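Long-range contacts in pullulanase (Bacillus acidopullulyticus, PDB 2WAN), which hydrolyses the alpha-1,6-glucosidic linkages of pullulan and, as a starch-debranching enzyme, probably also those of related branched glucans: residues Lys668-Gly673 with Phe721-Glu727; Val678-Arg684 with Glu727-Val732; Phe768-Pro774 with Arg824-Phe830. Numbering follows the deposited sequence.

Contact 1: residues Lys668-Gly673 with Phe721-Glu727; sequences KGQQKG and FTSAPSE. With ACT (acetate ion), chain Q.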
loop_
_atom_site.group_PDB
_atom_site.type_symbol
_atom_site.label_atom_id
_atom_site.label_comp_id
_atom_site.label_asym_id
_atom_site.label_seq_id
_atom_site.Cartn_x
_atom_site.Cartn_y
_atom_site.Cartn_z
ATOM N N LYS A 668 9.338 4.642 -2.468
ATOM C CA LYS A 668 10.403 4.793 -1.477
ATOM C C LYS A 668 10.879 6.243 -1.385
ATOM O O LYS A 668 11.154 6.887 -2.411
ATOM C CB LYS A 668 11.579 3.851 -1.774
ATOM C CG LYS A 668 11.226 2.355 -1.710
ATOM C CD LYS A 668 12.496 1.497 -1.657
ATOM C CE LYS A 668 13.289 1.565 -2.987
ATOM N NZ LYS A 668 12.532 1.008 -4.142
ATOM N N GLY A 669 10.964 6.749 -0.162
ATOM C CA GLY A 669 11.313 8.160 0.091
ATOM C C GLY A 669 10.071 8.942 0.499
ATOM O O GLY A 669 10.143 9.876 1.294
ATOM N N GLN A 670 8.914 8.532 -0.020
ATOM C CA GLN A 670 7.669 9.245 0.263
ATOM C C GLN A 670 7.112 8.983 1.670
ATOM O O GLN A 670 6.241 9.715 2.148
ATOM C CB GLN A 670 6.620 8.916 -0.802
ATOM C CG GLN A 670 7.014 9.339 -2.213
ATOM C CD GLN A 670 6.459 10.708 -2.540
ATOM O OE1 GLN A 670 6.847 11.707 -1.935
ATOM N NE2 GLN A 670 5.514 10.754 -3.471
ATOM N N GLN A 671 7.626 7.955 2.348
ATOM C CA GLN A 671 7.203 7.629 3.713
ATOM C C GLN A 671 7.882 8.475 4.774
ATOM O O GLN A 671 7.513 8.410 5.948
ATOM C CB GLN A 671 7.468 6.141 4.016
ATOM C CG GLN A 671 8.903 5.816 4.476
ATOM C CD GLN A 671 9.976 6.091 3.421
ATOM O OE1 GLN A 671 9.756 5.906 2.221
ATOM N NE2 GLN A 671 11.161 6.504 3.879
ATOM N N LYS A 672 8.896 9.249 4.378
ATOM C CA LYS A 672 9.704 10.001 5.341
ATOM C C LYS A 672 8.871 10.792 6.344
ATOM O O LYS A 672 8.024 11.607 5.954
ATOM C CB LYS A 672 10.678 10.933 4.611
ATOM C CG LYS A 672 11.869 10.197 3.996
ATOM C CD LYS A 672 12.809 11.185 3.316
ATOM C CE LYS A 672 14.062 10.474 2.789
ATOM N NZ LYS A 672 14.972 11.464 2.081
ATOM N N GLY A 673 9.115 10.536 7.626
ATOM C CA GLY A 673 8.485 11.284 8.717
ATOM C C GLY A 673 7.024 10.945 8.973
ATOM O O GLY A 673 6.405 11.546 9.853
ATOM N N PHE A 721 16.842 6.091 1.258
ATOM C CA PHE A 721 15.457 6.575 1.142
ATOM C C PHE A 721 14.711 6.799 2.463
ATOM O O PHE A 721 13.528 7.137 2.435
ATOM C CB PHE A 721 14.634 5.632 0.237
ATOM C CG PHE A 721 14.522 4.236 0.769
ATOM C CD1 PHE A 721 13.521 3.905 1.683
ATOM C CD2 PHE A 721 15.434 3.260 0.389
ATOM C CE1 PHE A 721 13.424 2.602 2.212
ATOM C CE2 PHE A 721 15.345 1.980 0.902
ATOM C CZ PHE A 721 14.339 1.649 1.827
ATOM N N THR A 722 15.376 6.627 3.605
ATOM C CA THR A 722 14.700 6.818 4.904
ATOM C C THR A 722 15.198 8.026 5.671
ATOM O O THR A 722 16.321 8.475 5.469
ATOM C CB THR A 722 14.817 5.590 5.858
ATOM O OG1 THR A 722 16.176 5.458 6.296
ATOM C CG2 THR A 722 14.346 4.313 5.184
ATOM N N SER A 723 14.342 8.544 6.551
ATOM C CA SER A 723 14.740 9.538 7.545
ATOM C C SER A 723 15.031 8.931 8.906
ATOM O O SER A 723 15.638 9.587 9.773
ATOM C CB SER A 723 13.645 10.596 7.690
ATOM O OG SER A 723 13.599 11.382 6.509
ATOM N N ALA A 724 14.579 7.691 9.109
ATOM C CA ALA A 724 14.761 6.974 10.361
ATOM C C ALA A 724 14.758 5.473 10.027
ATOM O O ALA A 724 14.103 5.069 9.068
ATOM C CB ALA A 724 13.611 7.299 11.334
ATOM N N PRO A 725 15.501 4.650 10.794
ATOM C CA PRO A 725 15.579 3.225 10.429
ATOM C C PRO A 725 14.246 2.461 10.547
ATOM O O PRO A 725 14.065 1.426 9.897
ATOM C CB PRO A 725 16.628 2.665 11.412
ATOM C CG PRO A 725 16.578 3.611 12.603
ATOM C CD PRO A 725 16.311 4.959 11.992
ATOM N N SER A 726 13.318 2.967 11.358
ATOM C CA SER A 726 11.957 2.410 11.405
ATOM C C SER A 726 11.207 2.448 10.073
ATOM O O SER A 726 10.198 1.755 9.922
ATOM C CB SER A 726 11.126 3.135 12.473
ATOM O OG SER A 726 11.077 4.525 12.174
ATOM N N GLU A 727 11.692 3.243 9.106
ATOM C CA GLU A 727 11.026 3.370 7.803
ATOM C C GLU A 727 11.403 2.315 6.770
ATOM O O GLU A 727 10.804 2.282 5.688
ATOM C CB GLU A 727 11.270 4.776 7.209
ATOM C CG GLU A 727 10.705 5.846 8.131
ATOM C CD GLU A 727 11.060 7.255 7.688
ATOM O OE1 GLU A 727 11.749 7.405 6.652
ATOM O OE2 GLU A 727 10.648 8.201 8.387
HETATM C C ACT Q . 16.181 13.127 5.061
HETATM O O ACT Q . 15.996 11.913 5.284
HETATM O OXT ACT Q . 15.398 13.658 4.246
HETATM C CH3 ACT Q . 17.287 13.893 5.716
HETATM O O HOH W 1 17.432 9.312 2.807
#

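Contact 2: residues Val678-Arg684 with Glu727-Val732; sequences VFNDNIR and ETINYV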
loop_
_atom_site.group_PDB
_atom_site.type_symbol
_atom_site.label_atom_id
_atom_site.label_comp_id
_atom_site.label_asym_id
_atom_site.label_seq_id
_atom_site.Cartn_x
_atom_site.Cartn_y
_atom_site.Cartn_z
ATOM N N VAL A 678 8.496 1.014 4.605
ATOM C CA VAL A 678 8.324 0.428 3.270
ATOM C C VAL A 678 9.234 -0.777 3.087
ATOM O O VAL A 678 10.362 -0.775 3.555
ATOM C CB VAL A 678 8.557 1.459 2.123
ATOM C CG1 VAL A 678 7.501 2.543 2.176
ATOM C CG2 VAL A 678 9.985 2.076 2.201
ATOM N N PHE A 679 8.731 -1.805 2.414
ATOM C CA PHE A 679 9.551 -2.953 2.070
ATOM C C PHE A 679 10.718 -2.491 1.212
ATOM O O PHE A 679 10.542 -1.738 0.240
ATOM C CB PHE A 679 8.731 -3.997 1.315
ATOM C CG PHE A 679 7.908 -4.850 2.213
ATOM C CD1 PHE A 679 8.510 -5.878 2.948
ATOM C CD2 PHE A 679 6.547 -4.613 2.358
ATOM C CE1 PHE A 679 7.757 -6.693 3.828
ATOM C CE2 PHE A 679 5.786 -5.427 3.222
ATOM C CZ PHE A 679 6.388 -6.464 3.935
ATOM N N ASN A 680 11.904 -2.934 1.597
ATOM C CA ASN A 680 13.138 -2.471 0.989
ATOM C C ASN A 680 13.595 -3.414 -0.117
ATOM O O ASN A 680 14.359 -4.339 0.113
ATOM C CB ASN A 680 14.209 -2.287 2.077
ATOM C CG ASN A 680 15.492 -1.668 1.537
ATOM O OD1 ASN A 680 15.666 -1.547 0.329
ATOM N ND2 ASN A 680 16.406 -1.295 2.440
ATOM N N ASP A 681 13.097 -3.186 -1.323
ATOM C CA ASP A 681 13.533 -4.011 -2.442
ATOM C C ASP A 681 14.989 -3.749 -2.854
ATOM O O ASP A 681 15.585 -4.587 -3.551
ATOM C CB ASP A 681 12.551 -3.961 -3.637
ATOM C CG ASP A 681 12.287 -2.549 -4.162
ATOM O OD1 ASP A 681 12.412 -1.557 -3.415
ATOM O OD2 ASP A 681 11.916 -2.454 -5.349
ATOM N N ASN A 682 15.574 -2.628 -2.415
ATOM C CA ASN A 682 17.003 -2.386 -2.701
ATOM C C ASN A 682 17.910 -3.394 -1.982
ATOM O O ASN A 682 18.798 -4.004 -2.602
ATOM C CB ASN A 682 17.436 -0.959 -2.350
ATOM C CG ASN A 682 16.800 0.097 -3.245
ATOM O OD1 ASN A 682 16.198 -0.215 -4.282
ATOM N ND2 ASN A 682 16.951 1.363 -2.851
ATOM N N ILE A 683 17.702 -3.568 -0.677
ATOM C CA ILE A 683 18.511 -4.559 0.051
ATOM C C ILE A 683 18.188 -6.006 -0.427
ATOM O O ILE A 683 19.088 -6.837 -0.539
ATOM C CB ILE A 683 18.436 -4.368 1.593
ATOM C CG1 ILE A 683 19.641 -5.040 2.281
ATOM C CG2 ILE A 683 17.069 -4.837 2.156
ATOM C CD1 ILE A 683 19.575 -5.012 3.856
ATOM N N ARG A 684 16.918 -6.278 -0.729
ATOM C CA ARG A 684 16.478 -7.574 -1.252
ATOM C C ARG A 684 17.224 -7.916 -2.545
ATOM O O ARG A 684 17.827 -8.988 -2.670
ATOM C CB ARG A 684 14.968 -7.545 -1.532
ATOM C CG ARG A 684 14.372 -8.913 -1.875
ATOM C CD ARG A 684 13.085 -8.767 -2.701
ATOM N NE ARG A 684 13.347 -8.225 -4.050
ATOM C CZ ARG A 684 12.507 -7.462 -4.755
ATOM N NH1 ARG A 684 11.311 -7.113 -4.287
ATOM N NH2 ARG A 684 12.878 -7.020 -5.941
ATOM N N GLU A 727 11.692 3.243 9.106
ATOM C CA GLU A 727 11.026 3.370 7.803
ATOM C C GLU A 727 11.403 2.315 6.770
ATOM O O GLU A 727 10.804 2.282 5.688
ATOM C CB GLU A 727 11.270 4.776 7.209
ATOM C CG GLU A 727 10.705 5.846 8.131
ATOM C CD GLU A 727 11.060 7.255 7.688
ATOM O OE1 GLU A 727 11.749 7.405 6.652
ATOM O OE2 GLU A 727 10.648 8.201 8.387
ATOM N N THR A 728 12.378 1.456 7.096
ATOM C CA THR A 728 12.758 0.383 6.180
ATOM C C THR A 728 12.448 -0.987 6.764
ATOM O O THR A 728 12.885 -1.321 7.884
ATOM C CB THR A 728 14.261 0.457 5.722
ATOM O OG1 THR A 728 14.542 -0.654 4.857
ATOM C CG2 THR A 728 15.244 0.418 6.939
ATOM N N ILE A 729 11.692 -1.768 5.994
ATOM C CA ILE A 729 11.467 -3.190 6.288
ATOM C C ILE A 729 12.468 -4.000 5.457
ATOM O O ILE A 729 12.308 -4.156 4.241
ATOM C CB ILE A 729 10.018 -3.629 5.972
ATOM C CG1 ILE A 729 8.994 -2.590 6.467
ATOM C CG2 ILE A 729 9.736 -5.071 6.550
ATOM C CD1 ILE A 729 9.021 -2.316 7.997
ATOM N N ASN A 730 13.499 -4.513 6.130
ATOM C CA ASN A 730 14.581 -5.221 5.455
ATOM C C ASN A 730 14.185 -6.674 5.261
ATOM O O ASN A 730 13.670 -7.310 6.183
ATOM C CB ASN A 730 15.856 -5.153 6.307
ATOM C CG ASN A 730 16.372 -3.739 6.461
ATOM O OD1 ASN A 730 16.261 -2.923 5.541
ATOM N ND2 ASN A 730 16.951 -3.441 7.618
ATOM N N TYR A 731 14.429 -7.202 4.063
ATOM C CA TYR A 731 14.042 -8.589 3.793
ATOM C C TYR A 731 14.761 -9.111 2.566
ATOM O O TYR A 731 15.344 -8.323 1.779
ATOM C CB TYR A 731 12.512 -8.731 3.623
ATOM C CG TYR A 731 11.959 -8.236 2.292
ATOM C CD1 TYR A 731 12.138 -6.916 1.869
ATOM C CD2 TYR A 731 11.242 -9.097 1.455
ATOM C CE1 TYR A 731 11.611 -6.471 0.626
ATOM C CE2 TYR A 731 10.716 -8.660 0.226
ATOM C CZ TYR A 731 10.907 -7.348 -0.176
ATOM O OH TYR A 731 10.385 -6.925 -1.382
ATOM N N VAL A 732 14.713 -10.434 2.428
ATOM C CA VAL A 732 15.235 -11.108 1.241
ATOM C C VAL A 732 14.146 -11.911 0.502
ATOM O O VAL A 732 14.207 -12.019 -0.726
ATOM C CB VAL A 732 16.500 -11.946 1.575
ATOM C CG1 VAL A 732 16.171 -13.094 2.507
ATOM C CG2 VAL A 732 17.184 -12.478 0.270
#

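Contact 3: residues Phe768-Pro774 with Arg824-Phe830; sequences FTSQGVP and RNQHPAF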
loop_
_atom_site.group_PDB
_atom_site.type_symbol
_atom_site.label_atom_id
_atom_site.label_comp_id
_atom_site.label_asym_id
_atom_site.label_seq_id
_atom_site.Cartn_x
_atom_site.Cartn_y
_atom_site.Cartn_z
ATOM N N PHE A 768 19.052 -9.809 9.792
ATOM C CA PHE A 768 18.931 -9.783 11.253
ATOM C C PHE A 768 19.939 -8.865 11.951
ATOM O O PHE A 768 19.738 -8.507 13.132
ATOM C CB PHE A 768 19.056 -11.200 11.833
ATOM C CG PHE A 768 17.970 -12.161 11.372
ATOM C CD1 PHE A 768 16.634 -11.752 11.289
ATOM C CD2 PHE A 768 18.290 -13.474 11.068
ATOM C CE1 PHE A 768 15.626 -12.663 10.907
ATOM C CE2 PHE A 768 17.315 -14.391 10.672
ATOM C CZ PHE A 768 15.973 -13.987 10.605
ATOM N N THR A 769 21.020 -8.487 11.258
ATOM C CA THR A 769 22.059 -7.662 11.907
ATOM C C THR A 769 22.148 -6.231 11.369
ATOM O O THR A 769 22.990 -5.447 11.845
ATOM C CB THR A 769 23.461 -8.333 11.878
ATOM O OG1 THR A 769 23.819 -8.672 10.533
ATOM C CG2 THR A 769 23.462 -9.585 12.749
ATOM N N SER A 770 21.285 -5.903 10.404
ATOM C CA SER A 770 21.210 -4.550 9.820
ATOM C C SER A 770 20.310 -3.654 10.673
ATOM O O SER A 770 19.327 -4.123 11.273
ATOM C CB SER A 770 20.643 -4.612 8.405
ATOM O OG SER A 770 21.601 -5.174 7.508
ATOM N N GLN A 771 20.629 -2.364 10.720
ATOM C CA GLN A 771 19.684 -1.393 11.300
ATOM C C GLN A 771 18.399 -1.372 10.468
ATOM O O GLN A 771 18.443 -1.536 9.245
ATOM C CB GLN A 771 20.302 0.015 11.343
ATOM C CG GLN A 771 21.655 0.089 12.075
ATOM C CD GLN A 771 21.546 -0.244 13.556
ATOM O OE1 GLN A 771 20.630 0.209 14.240
ATOM N NE2 GLN A 771 22.489 -1.040 14.057
ATOM N N GLY A 772 17.256 -1.160 11.123
ATOM C CA GLY A 772 15.972 -1.216 10.433
ATOM C C GLY A 772 15.052 -2.271 11.033
ATOM O O GLY A 772 15.260 -2.729 12.176
ATOM N N VAL A 773 14.016 -2.627 10.272
ATOM C CA VAL A 773 13.018 -3.590 10.743
ATOM C C VAL A 773 13.163 -4.929 10.026
ATOM O O VAL A 773 12.820 -5.029 8.852
ATOM C CB VAL A 773 11.564 -3.082 10.554
ATOM C CG1 VAL A 773 10.583 -4.064 11.236
ATOM C CG2 VAL A 773 11.407 -1.649 11.129
ATOM N N PRO A 774 13.664 -5.962 10.722
ATOM C CA PRO A 774 13.849 -7.224 9.996
ATOM C C PRO A 774 12.542 -7.995 9.774
ATOM O O PRO A 774 11.738 -8.140 10.703
ATOM C CB PRO A 774 14.778 -8.019 10.917
ATOM C CG PRO A 774 14.458 -7.491 12.298
ATOM C CD PRO A 774 14.249 -6.012 12.073
ATOM N N ARG A 824 19.942 -10.438 18.274
ATOM C CA ARG A 824 19.332 -9.136 18.004
ATOM C C ARG A 824 18.388 -8.704 19.132
ATOM O O ARG A 824 18.421 -7.520 19.553
ATOM C CB ARG A 824 18.576 -9.134 16.666
ATOM C CG ARG A 824 18.164 -7.726 16.241
ATOM C CD ARG A 824 17.177 -7.739 15.063
ATOM N NE ARG A 824 16.774 -6.368 14.694
ATOM C CZ ARG A 824 17.490 -5.536 13.929
ATOM N NH1 ARG A 824 18.686 -5.884 13.466
ATOM N NH2 ARG A 824 17.022 -4.318 13.657
ATOM N N ASN A 825 17.557 -9.639 19.614
ATOM C CA ASN A 825 16.586 -9.302 20.670
ATOM C C ASN A 825 17.297 -8.832 21.935
ATOM O O ASN A 825 16.768 -8.004 22.675
ATOM C CB ASN A 825 15.677 -10.488 21.035
ATOM C CG ASN A 825 14.732 -10.909 19.908
ATOM O OD1 ASN A 825 14.540 -10.201 18.901
ATOM N ND2 ASN A 825 14.121 -12.102 20.081
ATOM N N GLN A 826 18.486 -9.379 22.181
ATOM C CA GLN A 826 19.251 -9.107 23.405
ATOM C C GLN A 826 20.131 -7.872 23.316
ATOM O O GLN A 826 20.581 -7.360 24.354
ATOM C CB GLN A 826 20.128 -10.315 23.748
ATOM C CG GLN A 826 19.359 -11.505 24.331
ATOM C CD GLN A 826 18.683 -11.172 25.664
ATOM O OE1 GLN A 826 17.607 -11.696 25.980
ATOM N NE2 GLN A 826 19.319 -10.302 26.453
ATOM N N HIS A 827 20.389 -7.409 22.089
ATOM C CA HIS A 827 21.388 -6.374 21.862
ATOM C C HIS A 827 20.849 -5.200 21.098
ATOM O O HIS A 827 20.815 -5.218 19.860
ATOM C CB HIS A 827 22.644 -6.982 21.208
ATOM C CG HIS A 827 23.411 -7.815 22.170
ATOM N ND1 HIS A 827 24.196 -7.261 23.160
ATOM C CD2 HIS A 827 23.414 -9.153 22.384
ATOM C CE1 HIS A 827 24.681 -8.227 23.915
ATOM N NE2 HIS A 827 24.220 -9.384 23.470
ATOM N N PRO A 828 20.424 -4.153 21.840
ATOM C CA PRO A 828 19.787 -2.996 21.215
ATOM C C PRO A 828 20.700 -2.142 20.304
ATOM O O PRO A 828 20.201 -1.283 19.573
ATOM C CB PRO A 828 19.229 -2.205 22.422
ATOM C CG PRO A 828 20.127 -2.578 23.583
ATOM C CD PRO A 828 20.471 -4.050 23.313
ATOM N N ALA A 829 22.014 -2.396 20.309
ATOM C CA ALA A 829 22.933 -1.750 19.344
ATOM C C ALA A 829 22.531 -2.051 17.902
ATOM O O ALA A 829 22.733 -1.230 17.016
ATOM C CB ALA A 829 24.365 -2.220 19.578
ATOM N N PHE A 830 21.952 -3.231 17.683
ATOM C CA PHE A 830 21.422 -3.615 16.375
ATOM C C PHE A 830 20.128 -2.894 15.991
ATOM O O PHE A 830 19.669 -3.008 14.844
ATOM C CB PHE A 830 21.164 -5.130 16.340
ATOM C CG PHE A 830 22.423 -5.971 16.405
ATOM C CD1 PHE A 830 23.301 -6.021 15.329
ATOM C CD2 PHE A 830 22.698 -6.720 17.545
ATOM C CE1 PHE A 830 24.461 -6.813 15.391
ATOM C CE2 PHE A 830 23.845 -7.526 17.621
ATOM C CZ PHE A 830 24.735 -7.560 16.537
#

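Contact 1: residues Lys668-Gly673 with Phe721-Glu727
Phe-721, Gln-671 and Glu-727 hold together two loops that each lead into a strand of the catalytic barrel. The Phe-721 ring takes the aliphatic part of Lys-668 over one face: CD of Lys-668 sits 3.8 Å from the centroid of the Phe-721 ring and almost on its normal, a CH-pi contact. The Lys-668 amino group runs on to a salt bridge with Asp-681. The carbonyl of Phe-721 is also used, since O of Phe-721 accepts from NE2 of Gln-671 at 2.8 Å and receives a CA-H...O contact from CA of Gly-669 at 3.4 Å. Gln-671 stands in the type I turn Gly-669 to Lys-672 and uses both ends of its amide. Its OE1 accepts from N of Gly-669 (2.8 Å) within the turn, while its NE2 gives a second hydrogen bond to OE1 of Glu-727 (3.0 Å). The buried Glu-727 carboxylate is met by neutral donors: besides Gln-671, N of Ser-723 bonds its OE1 at 2.8 Å, and N of Gly-673 bonds OE2 of Glu-727 at 2.9 Å, so the one acid ties its own loop to the turn and to the residue that follows it. At the exposed margin, OG of Ser-723 and NZ of Lys-672 bind an acetate, probably from the crystallisation liquor, through its O (2.7 Å from OG) and OXT (3.1 Å from NZ) respectively. The two loops precede the adjacent strands 677-679 and 728-730; Phe-721 packs on Val-678 of the first and Thr-728 of the second, and touches Asn-682 of helix 681-688.

Contact 2: residues Val678-Arg684 with Glu727-Val732
Strands 677-679 and 728-730 are the sixth and seventh of the parallel (beta/alpha)8, or TIM, barrel of the alpha-amylase family, and this buried contact is their pairing. It begins just before the strand, where O of Glu-727 accepts from N of Val-678 at 2.8 Å. Thr-728 is paired with Val-678, their side chains on the same face; OG1 of Thr-728 donates to OD1 of Asn-730 (2.9 Å) and weakly accepts from ND2 of Asn-680 (3.1 Å). Ile-729 pairs with Phe-679 and bonds the residues on either side of it: N of Ile-729 donates to O of Val-678 (3.0 Å), and its O accepts from N of Asn-680 (2.9 Å). Its side chain shares the other face with Phe-679, CG2 of Ile-729 lying 3.7 Å from CE1 of Phe-679. Asn-730 in turn reaches strand 773-777 by backbone bonds. Beyond the ladder, Tyr-731 buries the largest area: Phe-679 points its ring edge at one face (edge-to-face, centroids 5.2 Å apart), and Arg-684 of helix 681-688 lies over the opposite face, NH1 of Arg-684 donating to OH of Tyr-731 at 3.1 Å. Val-732 follows against that helix, its O 3.3 Å from CG of Arg-684.

Contact 3: residues Phe768-Pro774 with Arg824-Phe830
Arg-824 lays its guanidinium with one face against CG of Pro-774, NE of Arg-824 being 3.5 Å from that atom. The contact belongs to the last strand of the (beta/alpha)8, or TIM, barrel and a helix that follows it: Pro-774 is the second residue of the eighth strand, 773-777, which comes after helix 753-769, and Arg-824 stands near the end of helix 811-826. Fully extended through its first three torsions, the arginine reaches from this helix to the link between helix 753-769 and the strand. There NH1 of Arg-824 donates to O of Phe-768 (2.8 Å) and to O of Ser-770 (2.9 Å), carbonyls at and just past the helix end, and NH2 of Arg-824 adds a weak bond to O of Ser-770 (3.3 Å). A buried positive charge is thus met by backbone carbonyls.

Past the end of helix 811-826 the chain turns back through the 3-10 segment that starts at Pro-828, bringing Phe-830 up to the same link. The Phe-830 ring is edge-on to the carbonyl of Thr-769, CD1 of Phe-830 lying 3.5 Å from O of Thr-769, and its CE1 comes within 4.0 Å of CB of Thr-769. Ile-868 and Val-870, from a strand of the C-terminal beta domain, also touch Phe-830, and Tyr-872 of that strand hydrogen-bonds the Thr-769 hydroxyl, so barrel and beta domain meet here. Gln-771 joins the two segments a second time: its CB leads away, but the side chain folds back, OE1 accepting from N of Met-832 and NE2 of Gln-771 donating to O of Ala-829 at 3.0 Å.

All three contacts lie at or beside three neighbouring strands of the TIM barrel, 677-679, 728-730 and 773-777. Contacts 1 and 2 have centres about 11 Å apart, share Glu-727 and alternate along the chain, so the loops joined in contact 1 lead into the strands paired in contact 2. Contact 3 follows in series, its centre about 14 Å from that of contact 2 and about 18 Å from that of contact 1. Strand 728-730 neighbours 773-777, and a probable hydrogen bond from N of Asn-730 to O of Val-773 (2.9 Å) connects contact 2 to contact 3, where the barrel meets the C-terminal beta domain.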